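Local coordinates for thiol transferase (PDB 4F0B), which is a Ure2p-type glutathione transferase that binds oxidized glutathione and probably acts on glutathione-linked thiols and disulfides, at the oxidized glutathione disulfide site and the interface of chains A and B. Sequence-based numbering; all coordinates share one arbitrary frame. Chains: chain A/B, Thiol transferase.

Contact 1: the oxidized glutathione disulfide site. Residues chain A 16-18, 45, 47, 57-58, 69-72, 83-84, 123, 127-128, 131, 182, 186; chain B 124, 150. With GDS (oxidized glutathione disulfide), chain C.
Oxidized glutathione lies in the G-site of a glutathione transferase, one half seated as glutathione would be and the other reaching toward the partner chain. The gamma-glutamyl end of the first half is held by A:Glu83 and A:Thr84. OE1 of the A:Glu83 carboxylate takes the amino group N1 of GDS at 2.7 Å on its syn lone pair. For A:Thr84, the first residue of helix 84-95, the backbone N donates almost straight (169° at H) to the carboxylate oxygen OE2, and the hydroxyl OG1 donates to the other oxygen, OE1, at 2.6 Å; the helix N-terminus probably steadies that negative charge. The cysteinyl stretch pairs like a strand with A:Ile71, which precedes the cis-proline A:Pro72 of the thioredoxin-like fold: its backbone O receives GDS N2 at 2.8 Å while its N donates to GDS O2. A:Arg70, extended from CG to NE, runs alongside the peptide: NH1 donates to the amide oxygen O1, and NE forms a salt bridge with the glycyl carboxylate oxygen OE4 at 3.2 Å.

The second half is gripped by A:Asn18, whose ND2 donates in its amide plane to the glycyl carboxylate oxygen OE5 of that half, and by B:Arg150, which meets the other gamma-glutamyl carboxylate end-on, NH1 to OE8 and NH2 to OE7 at 2.8 Å. At the disulfide, A:Thr16 OG1 sits 3.3 Å from SG2.

In the second shell, A:His123 NE2 donates in its ring plane to the anti lone pair of A:Glu83 OE1, 2.7 Å away, fixing that carboxylate. A:Lys182 NZ donates to A:Thr84 OG1, holding that hydroxyl toward the ligand carboxylate, and A:Trp186 NE1 holds A:Asn18 OD1 from above the carbonyl plane. Water 1 joins N1 of one half to OE6 of the other. The site thus secures glutathione with its sulfur beside A:Thr16 and A:Asn18, and also accommodates the whole disulfide.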
loop_
_atom_site.group_PDB
_atom_site.type_symbol
_atom_site.label_atom_id
_atom_site.label_comp_id
_atom_site.label_asym_id
_atom_site.label_seq_id
_atom_site.Cartn_x
_atom_site.Cartn_y
_atom_site.Cartn_z
ATOM N N THR A 16 -14.106 10.755 -4.446
ATOM C CA THR A 16 -13.697 10.203 -3.140
ATOM C C THR A 16 -12.187 10.429 -2.995
ATOM O O THR A 16 -11.487 10.723 -3.982
ATOM C CB THR A 16 -13.901 8.663 -3.070
ATOM O OG1 THR A 16 -13.154 8.056 -4.130
ATOM C CG2 THR A 16 -15.348 8.245 -3.286
ATOM N N PRO A 17 -11.643 10.282 -1.779
ATOM C CA PRO A 17 -10.202 10.500 -1.568
ATOM C C PRO A 17 -9.294 9.615 -2.410
ATOM O O PRO A 17 -8.148 10.001 -2.707
ATOM C CB PRO A 17 -10.006 10.200 -0.050
ATOM C CG PRO A 17 -11.266 9.412 0.339
ATOM C CD PRO A 17 -12.356 10.003 -0.508
ATOM N N ASN A 18 -9.778 8.428 -2.810
ATOM C CA ASN A 18 -9.044 7.604 -3.742
ATOM C C ASN A 18 -9.352 7.929 -5.215
ATOM O O ASN A 18 -8.437 7.977 -6.056
ATOM C CB ASN A 18 -9.330 6.116 -3.450
ATOM C CG ASN A 18 -8.709 5.681 -2.131
ATOM O OD1 ASN A 18 -7.576 6.075 -1.818
ATOM N ND2 ASN A 18 -9.451 4.912 -1.350
ATOM N N ILE A 45 -20.370 3.334 -5.955
ATOM C CA ILE A 45 -19.632 2.581 -4.936
ATOM C C ILE A 45 -20.571 2.173 -3.814
ATOM O O ILE A 45 -20.111 1.776 -2.744
ATOM C CB ILE A 45 -18.451 3.397 -4.337
ATOM C CG1 ILE A 45 -18.983 4.662 -3.683
ATOM C CG2 ILE A 45 -17.457 3.701 -5.449
ATOM C CD1 ILE A 45 -17.948 5.386 -2.802
ATOM N N ASP A 47 -23.286 -0.187 -1.930
ATOM C CA ASP A 47 -23.841 -1.534 -1.855
ATOM C C ASP A 47 -25.338 -1.583 -2.246
ATOM O O ASP A 47 -25.801 -2.583 -2.789
ATOM C CB ASP A 47 -23.647 -2.130 -0.443
ATOM C CG ASP A 47 -22.187 -2.390 -0.102
ATOM O OD1 ASP A 47 -21.328 -2.395 -1.006
ATOM O OD2 ASP A 47 -21.876 -2.626 1.100
ATOM N N VAL A 57 -19.440 -0.957 -8.847
ATOM C CA VAL A 57 -18.137 -1.602 -8.674
ATOM C C VAL A 57 -18.116 -3.106 -8.518
ATOM O O VAL A 57 -17.065 -3.704 -8.734
ATOM C CB VAL A 57 -17.320 -0.981 -7.513
ATOM C CG1 VAL A 57 -16.970 0.482 -7.846
ATOM C CG2 VAL A 57 -18.075 -1.095 -6.202
ATOM N N LYS A 58 -19.264 -3.725 -8.183
ATOM C CA LYS A 58 -19.302 -5.182 -8.041
ATOM C C LYS A 58 -19.814 -5.887 -9.297
ATOM O O LYS A 58 -19.949 -7.118 -9.313
ATOM C CB LYS A 58 -20.163 -5.581 -6.841
ATOM C CG LYS A 58 -19.689 -4.977 -5.491
ATOM C CD LYS A 58 -18.177 -5.173 -5.295
ATOM C CE LYS A 58 -17.734 -4.625 -3.924
ATOM N NZ LYS A 58 -16.243 -4.720 -3.770
ATOM N N GLY A 69 -13.094 -5.082 -7.177
ATOM C CA GLY A 69 -14.406 -4.444 -7.179
ATOM C C GLY A 69 -14.453 -3.111 -6.450
ATOM O O GLY A 69 -15.358 -2.864 -5.668
ATOM N N ARG A 70 -13.463 -2.254 -6.715
ATOM C CA ARG A 70 -13.398 -0.922 -6.090
ATOM C C ARG A 70 -12.834 0.059 -7.121
ATOM O O ARG A 70 -12.170 -0.346 -8.091
ATOM C CB ARG A 70 -12.473 -0.915 -4.865
ATOM C CG ARG A 70 -13.053 -1.678 -3.675
ATOM C CD ARG A 70 -12.472 -1.133 -2.349
ATOM N NE ARG A 70 -12.939 -1.895 -1.231
ATOM C CZ ARG A 70 -12.554 -1.673 0.008
ATOM N NH1 ARG A 70 -11.692 -0.696 0.255
ATOM N NH2 ARG A 70 -13.016 -2.461 0.988
ATOM N N ILE A 71 -13.163 1.340 -6.951
ATOM C CA ILE A 71 -12.510 2.383 -7.755
ATOM C C ILE A 71 -11.331 2.984 -6.970
ATOM O O ILE A 71 -11.244 2.870 -5.747
ATOM C CB ILE A 71 -13.496 3.500 -8.221
ATOM C CG1 ILE A 71 -14.203 4.204 -7.065
ATOM C CG2 ILE A 71 -14.523 2.949 -9.195
ATOM C CD1 ILE A 71 -13.360 5.325 -6.409
ATOM N N PRO A 72 -10.400 3.628 -7.654
ATOM C CA PRO A 72 -10.331 3.807 -9.112
ATOM C C PRO A 72 -9.633 2.663 -9.804
ATOM O O PRO A 72 -8.931 1.832 -9.208
ATOM C CB PRO A 72 -9.502 5.103 -9.260
ATOM C CG PRO A 72 -8.519 5.012 -8.065
ATOM C CD PRO A 72 -9.341 4.379 -6.933
ATOM N N GLU A 83 -5.735 -0.124 -8.068
ATOM C CA GLU A 83 -5.054 0.423 -6.867
ATOM C C GLU A 83 -4.472 1.807 -7.154
ATOM O O GLU A 83 -3.558 1.955 -7.984
ATOM C CB GLU A 83 -3.947 -0.507 -6.329
ATOM C CG GLU A 83 -4.471 -1.857 -5.847
ATOM C CD GLU A 83 -5.271 -1.767 -4.552
ATOM O OE1 GLU A 83 -4.933 -0.908 -3.694
ATOM O OE2 GLU A 83 -6.247 -2.523 -4.390
ATOM N N THR A 84 -5.028 2.815 -6.471
ATOM C CA THR A 84 -4.594 4.218 -6.634
ATOM C C THR A 84 -3.095 4.365 -6.916
ATOM O O THR A 84 -2.717 4.913 -7.963
ATOM C CB THR A 84 -4.896 5.067 -5.361
ATOM O OG1 THR A 84 -4.405 4.371 -4.206
ATOM C CG2 THR A 84 -6.385 5.338 -5.242
ATOM N N HIS A 123 -0.495 4.163 1.417
ATOM C CA HIS A 123 -1.401 3.127 0.934
ATOM C C HIS A 123 -1.747 2.114 2.049
ATOM O O HIS A 123 -2.830 1.519 2.041
ATOM C CB HIS A 123 -0.730 2.442 -0.237
ATOM C CG HIS A 123 -1.687 1.800 -1.170
ATOM N ND1 HIS A 123 -2.185 2.450 -2.289
ATOM C CD2 HIS A 123 -2.216 0.556 -1.171
ATOM C CE1 HIS A 123 -3.002 1.625 -2.927
ATOM N NE2 HIS A 123 -3.018 0.459 -2.284
ATOM N N GLY A 127 -4.514 5.926 4.058
ATOM C CA GLY A 127 -5.765 5.584 3.407
ATOM C C GLY A 127 -6.583 4.577 4.215
ATOM O O GLY A 127 -7.767 4.810 4.524
ATOM N N PRO A 128 -5.979 3.453 4.616
ATOM C CA PRO A 128 -6.758 2.458 5.379
ATOM C C PRO A 128 -7.244 3.049 6.713
ATOM O O PRO A 128 -8.418 2.857 7.076
ATOM C CB PRO A 128 -5.752 1.334 5.611
ATOM C CG PRO A 128 -4.872 1.391 4.337
ATOM C CD PRO A 128 -4.729 2.885 4.078
ATOM N N GLY A 131 -9.649 5.919 6.406
ATOM C CA GLY A 131 -10.873 5.339 5.871
ATOM C C GLY A 131 -11.688 4.673 6.977
ATOM O O GLY A 131 -12.928 4.727 6.962
ATOM N N LYS A 182 -1.074 11.308 -4.016
ATOM C CA LYS A 182 -1.728 10.197 -3.336
ATOM C C LYS A 182 -2.264 10.583 -1.970
ATOM O O LYS A 182 -3.442 10.312 -1.635
ATOM C CB LYS A 182 -0.766 9.019 -3.194
ATOM C CG LYS A 182 -1.288 7.913 -2.247
ATOM C CD LYS A 182 -2.553 7.225 -2.746
ATOM C CE LYS A 182 -3.176 6.386 -1.599
ATOM N NZ LYS A 182 -4.568 5.958 -1.932
ATOM N N TRP A 186 -6.654 12.209 0.533
ATOM C CA TRP A 186 -7.100 11.991 1.906
ATOM C C TRP A 186 -6.944 13.223 2.802
ATOM O O TRP A 186 -7.832 13.550 3.598
ATOM C CB TRP A 186 -6.374 10.781 2.506
ATOM C CG TRP A 186 -6.903 9.484 1.975
ATOM C CD1 TRP A 186 -6.391 8.743 0.937
ATOM C CD2 TRP A 186 -8.044 8.806 2.457
ATOM N NE1 TRP A 186 -7.187 7.621 0.729
ATOM C CE2 TRP A 186 -8.208 7.636 1.658
ATOM C CE3 TRP A 186 -8.967 9.076 3.489
ATOM C CZ2 TRP A 186 -9.239 6.713 1.884
ATOM C CZ3 TRP A 186 -10.009 8.161 3.708
ATOM C CH2 TRP A 186 -10.129 6.987 2.896
ATOM N N GLY B 124 -2.785 -2.398 0.885
ATOM C CA GLY B 124 -3.938 -1.616 1.266
ATOM C C GLY B 124 -5.148 -2.426 1.706
ATOM O O GLY B 124 -6.088 -1.834 2.254
ATOM N N ARG B 150 -17.277 -6.834 10.840
ATOM C CA ARG B 150 -16.791 -5.990 9.733
ATOM C C ARG B 150 -15.460 -6.505 9.178
ATOM O O ARG B 150 -15.296 -6.671 7.961
ATOM C CB ARG B 150 -16.664 -4.530 10.196
ATOM C CG ARG B 150 -15.975 -3.627 9.157
ATOM C CD ARG B 150 -16.042 -2.164 9.638
ATOM N NE ARG B 150 -15.216 -1.281 8.812
ATOM C CZ ARG B 150 -15.581 -0.805 7.626
ATOM N NH1 ARG B 150 -16.752 -1.135 7.077
ATOM N NH2 ARG B 150 -14.754 -0.024 6.951
HETATM N N1 GDS C . -6.559 0.319 -1.898
HETATM C CA1 GDS C . -7.553 0.810 -2.904
HETATM C C1 GDS C . -6.873 1.930 -3.736
HETATM O OE1 GDS C . -5.957 2.596 -3.205
HETATM O OE2 GDS C . -7.269 2.092 -4.906
HETATM C CB1 GDS C . -8.765 1.408 -2.172
HETATM C CG1 GDS C . -9.880 1.829 -3.147
HETATM C CD1 GDS C . -11.157 2.106 -2.365
HETATM O O1 GDS C . -11.266 2.045 -1.147
HETATM N N2 GDS C . -12.254 2.374 -3.148
HETATM C CA2 GDS C . -13.576 2.682 -2.585
HETATM C C2 GDS C . -14.613 1.796 -3.238
HETATM O O2 GDS C . -14.598 1.564 -4.475
HETATM C CB2 GDS C . -14.003 4.128 -2.823
HETATM S SG2 GDS C . -12.845 5.364 -2.230
HETATM N N3 GDS C . -15.543 1.313 -2.393
HETATM C CA3 GDS C . -16.623 0.472 -2.918
HETATM C C3 GDS C . -16.794 -0.791 -2.157
HETATM O OE3 GDS C . -17.673 -1.568 -2.582
HETATM O OE4 GDS C . -16.051 -1.017 -1.164
HETATM N N4 GDS C . -10.672 2.999 1.510
HETATM C CA4 GDS C . -9.548 2.535 2.306
HETATM C C4 GDS C . -8.159 2.711 1.608
HETATM O OE5 GDS C . -8.015 3.570 0.714
HETATM O OE6 GDS C . -7.262 1.952 2.017
HETATM C C5 GDS C . -11.743 3.518 2.117
HETATM O O5 GDS C . -11.820 3.624 3.364
HETATM C CA5 GDS C . -12.891 3.961 1.227
HETATM N N5 GDS C . -14.182 3.630 1.876
HETATM C CB5 GDS C . -12.703 5.478 1.006
HETATM S SG5 GDS C . -13.838 6.090 -0.234
HETATM C CA6 GDS C . -16.174 -0.082 2.108
HETATM C C6 GDS C . -15.985 -0.254 3.629
HETATM O OE7 GDS C . -14.890 0.081 4.133
HETATM O OE8 GDS C . -16.936 -0.779 4.261
HETATM N N6 GDS C . -16.879 -1.260 1.610
HETATM C CB6 GDS C . -17.000 1.207 1.801
HETATM C CG6 GDS C . -16.325 2.570 2.136
HETATM C CD6 GDS C . -15.095 2.783 1.301
HETATM O O6 GDS C . -14.864 2.248 0.227
HETATM O O HOH W 1 -5.103 1.600 0.351
HETATM O O HOH W 2 -5.475 4.352 0.122
HETATM O O HOH W 3 -8.423 0.451 -6.840
#

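Contact 2: the interface of chains A and B. Residues chain A 83, 85-86, 89, 116, 119-120, 123; chain B 83, 85-86, 89, 116, 119-120, 123.
Two glutathione transferase subunits pack here across a two-fold axis, in the dimer arrangement typical of the family, and the paired phenylalanines of helices 109-139 and 109-138 form the centre of the patch. The rings of A:Phe120 and B:Phe120 stack face to face, planes 2° apart and centroids 3.7 Å from each other. Both side chains have CG anti to the carbonyl carbon, and they cross at about a right angle while their rings stay parallel. The outer face of each ring is capped by a serine from the other subunit: B:Ser85 CB lies over A:Phe120, 3.6 Å from the ring centroid, and A:Ser85 CB does the same for B:Phe120.

Each phenylalanine also points its CD1 edge at a histidine face. A:Phe120 CD1 sits over the centre of the B:His123 ring, 3.4 Å from CG, with the ring planes 64° apart; A:His123 receives B:Phe120 CD1 in the same way. CG of A:His123 is anti to the backbone N (chi1 -156°), and the imidazole is fixed at both nitrogens within its own subunit, since ND1 pairs with A:Ser85 OG at 2.8 Å and NE2 serves A:Glu83. That NE2 also lies 3.1 Å from B:Phe120 O across the interface, a possible second, shared hydrogen bond. An alanine in place of A:His123 would probably leave A:Ser85 OG and A:Glu83 without this partner and strip the edge of B:Phe120 of its flat support.

Beyond the far rim of the stack the contact is apolar, made by leucine methyls against the ring edge and against each other. A:Leu89 CD1 touches B:Phe120 CE2 at 3.6 Å, and A:Leu116 CD1 meets B:Leu89 CD1 at 3.9 Å, the two leucines crossing at roughly a right angle.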
loop_
_atom_site.group_PDB
_atom_site.type_symbol
_atom_site.label_atom_id
_atom_site.label_comp_id
_atom_site.label_asym_id
_atom_site.label_seq_id
_atom_site.Cartn_x
_atom_site.Cartn_y
_atom_site.Cartn_z
ATOM N N GLU A 83 -5.735 -0.124 -8.068
ATOM C CA GLU A 83 -5.054 0.423 -6.867
ATOM C C GLU A 83 -4.472 1.807 -7.154
ATOM O O GLU A 83 -3.558 1.955 -7.984
ATOM C CB GLU A 83 -3.947 -0.507 -6.329
ATOM C CG GLU A 83 -4.471 -1.857 -5.847
ATOM C CD GLU A 83 -5.271 -1.767 -4.552
ATOM O OE1 GLU A 83 -4.933 -0.908 -3.694
ATOM O OE2 GLU A 83 -6.247 -2.523 -4.390
ATOM N N SER A 85 -2.250 3.924 -5.984
ATOM C CA SER A 85 -0.814 4.188 -6.075
ATOM C C SER A 85 -0.186 3.522 -7.269
ATOM O O SER A 85 0.709 4.109 -7.933
ATOM C CB SER A 85 -0.132 3.732 -4.795
ATOM O OG SER A 85 -0.725 4.437 -3.701
ATOM N N ALA A 86 -0.681 2.317 -7.629
ATOM C CA ALA A 86 -0.163 1.596 -8.802
ATOM C C ALA A 86 -0.557 2.340 -10.089
ATOM O O ALA A 86 0.211 2.382 -11.075
ATOM C CB ALA A 86 -0.694 0.139 -8.837
ATOM N N LEU A 89 1.786 5.327 -10.433
ATOM C CA LEU A 89 3.091 4.860 -10.929
ATOM C C LEU A 89 3.045 4.490 -12.421
ATOM O O LEU A 89 3.953 4.830 -13.168
ATOM C CB LEU A 89 3.574 3.669 -10.094
ATOM C CG LEU A 89 4.025 4.108 -8.688
ATOM C CD1 LEU A 89 4.004 2.898 -7.785
ATOM C CD2 LEU A 89 5.425 4.649 -8.758
ATOM N N LEU A 116 8.418 5.204 -3.723
ATOM C CA LEU A 116 7.677 3.983 -3.373
ATOM C C LEU A 116 7.423 3.889 -1.871
ATOM O O LEU A 116 6.332 3.537 -1.435
ATOM C CB LEU A 116 8.425 2.720 -3.805
ATOM C CG LEU A 116 8.545 2.473 -5.307
ATOM C CD1 LEU A 116 9.328 1.192 -5.527
ATOM C CD2 LEU A 116 7.145 2.356 -5.937
ATOM N N LEU A 119 4.614 6.290 -1.004
ATOM C CA LEU A 119 3.355 5.795 -1.552
ATOM C C LEU A 119 2.837 4.620 -0.735
ATOM O O LEU A 119 1.646 4.579 -0.379
ATOM C CB LEU A 119 3.516 5.387 -3.019
ATOM C CG LEU A 119 3.629 6.548 -3.995
ATOM C CD1 LEU A 119 4.052 6.002 -5.363
ATOM C CD2 LEU A 119 2.286 7.264 -4.168
ATOM N N PHE A 120 3.716 3.665 -0.430
ATOM C CA PHE A 120 3.302 2.516 0.382
ATOM C C PHE A 120 2.918 2.938 1.808
ATOM O O PHE A 120 1.963 2.355 2.384
ATOM C CB PHE A 120 4.355 1.405 0.369
ATOM C CG PHE A 120 4.279 0.516 -0.836
ATOM C CD1 PHE A 120 3.248 -0.397 -0.961
ATOM C CD2 PHE A 120 5.249 0.588 -1.855
ATOM C CE1 PHE A 120 3.179 -1.216 -2.077
ATOM C CE2 PHE A 120 5.193 -0.240 -2.981
ATOM C CZ PHE A 120 4.146 -1.165 -3.096
ATOM N N HIS A 123 -0.495 4.163 1.417
ATOM C CA HIS A 123 -1.401 3.127 0.934
ATOM C C HIS A 123 -1.747 2.114 2.049
ATOM O O HIS A 123 -2.830 1.519 2.041
ATOM C CB HIS A 123 -0.730 2.442 -0.237
ATOM C CG HIS A 123 -1.687 1.800 -1.170
ATOM N ND1 HIS A 123 -2.185 2.450 -2.289
ATOM C CD2 HIS A 123 -2.216 0.556 -1.171
ATOM C CE1 HIS A 123 -3.002 1.625 -2.927
ATOM N NE2 HIS A 123 -3.018 0.459 -2.284
ATOM N N GLU B 83 8.542 0.198 4.922
ATOM C CA GLU B 83 7.323 -0.398 4.305
ATOM C C GLU B 83 7.648 -1.722 3.597
ATOM O O GLU B 83 8.414 -1.729 2.611
ATOM C CB GLU B 83 6.550 0.548 3.343
ATOM C CG GLU B 83 6.018 1.808 4.010
ATOM C CD GLU B 83 4.845 1.541 4.926
ATOM O OE1 GLU B 83 4.025 0.631 4.609
ATOM O OE2 GLU B 83 4.734 2.238 5.963
ATOM N N SER B 85 6.443 -3.757 1.341
ATOM C CA SER B 85 6.441 -3.945 -0.114
ATOM C C SER B 85 7.516 -3.100 -0.798
ATOM O O SER B 85 8.113 -3.534 -1.809
ATOM C CB SER B 85 5.065 -3.565 -0.651
ATOM O OG SER B 85 4.055 -4.364 -0.030
ATOM N N ALA B 86 7.786 -1.910 -0.241
ATOM C CA ALA B 86 8.857 -1.084 -0.803
ATOM C C ALA B 86 10.227 -1.729 -0.566
ATOM O O ALA B 86 11.118 -1.611 -1.436
ATOM C CB ALA B 86 8.827 0.329 -0.189
ATOM N N LEU B 89 10.610 -4.499 -3.172
ATOM C CA LEU B 89 10.935 -3.927 -4.478
ATOM C C LEU B 89 12.375 -3.439 -4.521
ATOM O O LEU B 89 13.055 -3.654 -5.541
ATOM C CB LEU B 89 9.977 -2.780 -4.814
ATOM C CG LEU B 89 8.576 -3.284 -5.189
ATOM C CD1 LEU B 89 7.485 -2.244 -4.922
ATOM C CD2 LEU B 89 8.562 -3.744 -6.650
ATOM N N LEU B 116 3.196 -4.493 -9.215
ATOM C CA LEU B 116 2.862 -3.390 -8.328
ATOM C C LEU B 116 1.393 -3.425 -7.901
ATOM O O LEU B 116 1.065 -3.175 -6.722
ATOM C CB LEU B 116 3.157 -2.039 -8.991
ATOM C CG LEU B 116 4.641 -1.708 -9.179
ATOM C CD1 LEU B 116 4.742 -0.348 -9.908
ATOM C CD2 LEU B 116 5.387 -1.608 -7.848
ATOM N N LEU B 119 0.980 -6.071 -5.207
ATOM C CA LEU B 119 1.597 -5.572 -3.975
ATOM C C LEU B 119 0.735 -4.525 -3.300
ATOM O O LEU B 119 0.484 -4.617 -2.084
ATOM C CB LEU B 119 3.014 -5.043 -4.240
ATOM C CG LEU B 119 4.059 -6.122 -4.532
ATOM C CD1 LEU B 119 5.296 -5.462 -5.092
ATOM C CD2 LEU B 119 4.414 -6.860 -3.257
ATOM N N PHE B 120 0.281 -3.524 -4.056
ATOM C CA PHE B 120 -0.573 -2.493 -3.467
ATOM C C PHE B 120 -1.911 -3.051 -2.998
ATOM O O PHE B 120 -2.418 -2.604 -1.955
ATOM C CB PHE B 120 -0.711 -1.282 -4.428
ATOM C CG PHE B 120 0.461 -0.344 -4.411
ATOM C CD1 PHE B 120 0.644 0.542 -3.342
ATOM C CD2 PHE B 120 1.358 -0.284 -5.481
ATOM C CE1 PHE B 120 1.700 1.432 -3.328
ATOM C CE2 PHE B 120 2.414 0.613 -5.465
ATOM C CZ PHE B 120 2.587 1.487 -4.384
ATOM N N HIS B 123 -1.117 -4.505 0.290
ATOM C CA HIS B 123 -0.637 -3.489 1.215
ATOM C C HIS B 123 -1.763 -2.587 1.721
ATOM O O HIS B 123 -1.700 -2.064 2.836
ATOM C CB HIS B 123 0.417 -2.674 0.483
ATOM C CG HIS B 123 1.401 -2.022 1.393
ATOM N ND1 HIS B 123 2.603 -2.620 1.700
ATOM C CD2 HIS B 123 1.387 -0.826 2.035
ATOM C CE1 HIS B 123 3.289 -1.824 2.505
ATOM N NE2 HIS B 123 2.582 -0.719 2.715
#

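About 14 Å separates the C-alpha centres of contact 1 and contact 2, and A:Glu83 and A:His123 belong to both. Helices 84-95 and 109-139 of chain A also serve both: each supplies residues to the glutathione pocket and to the subunit packing. Chain B's helix 109-138 likewise contributes to contact 2 and, through B:Gly124, borders the pocket of contact 1. A change in how the subunits fit would therefore probably be felt at the ligand, and the pocket as a whole, with B:Arg150 added from helix 145-166, is completed only in the dimer.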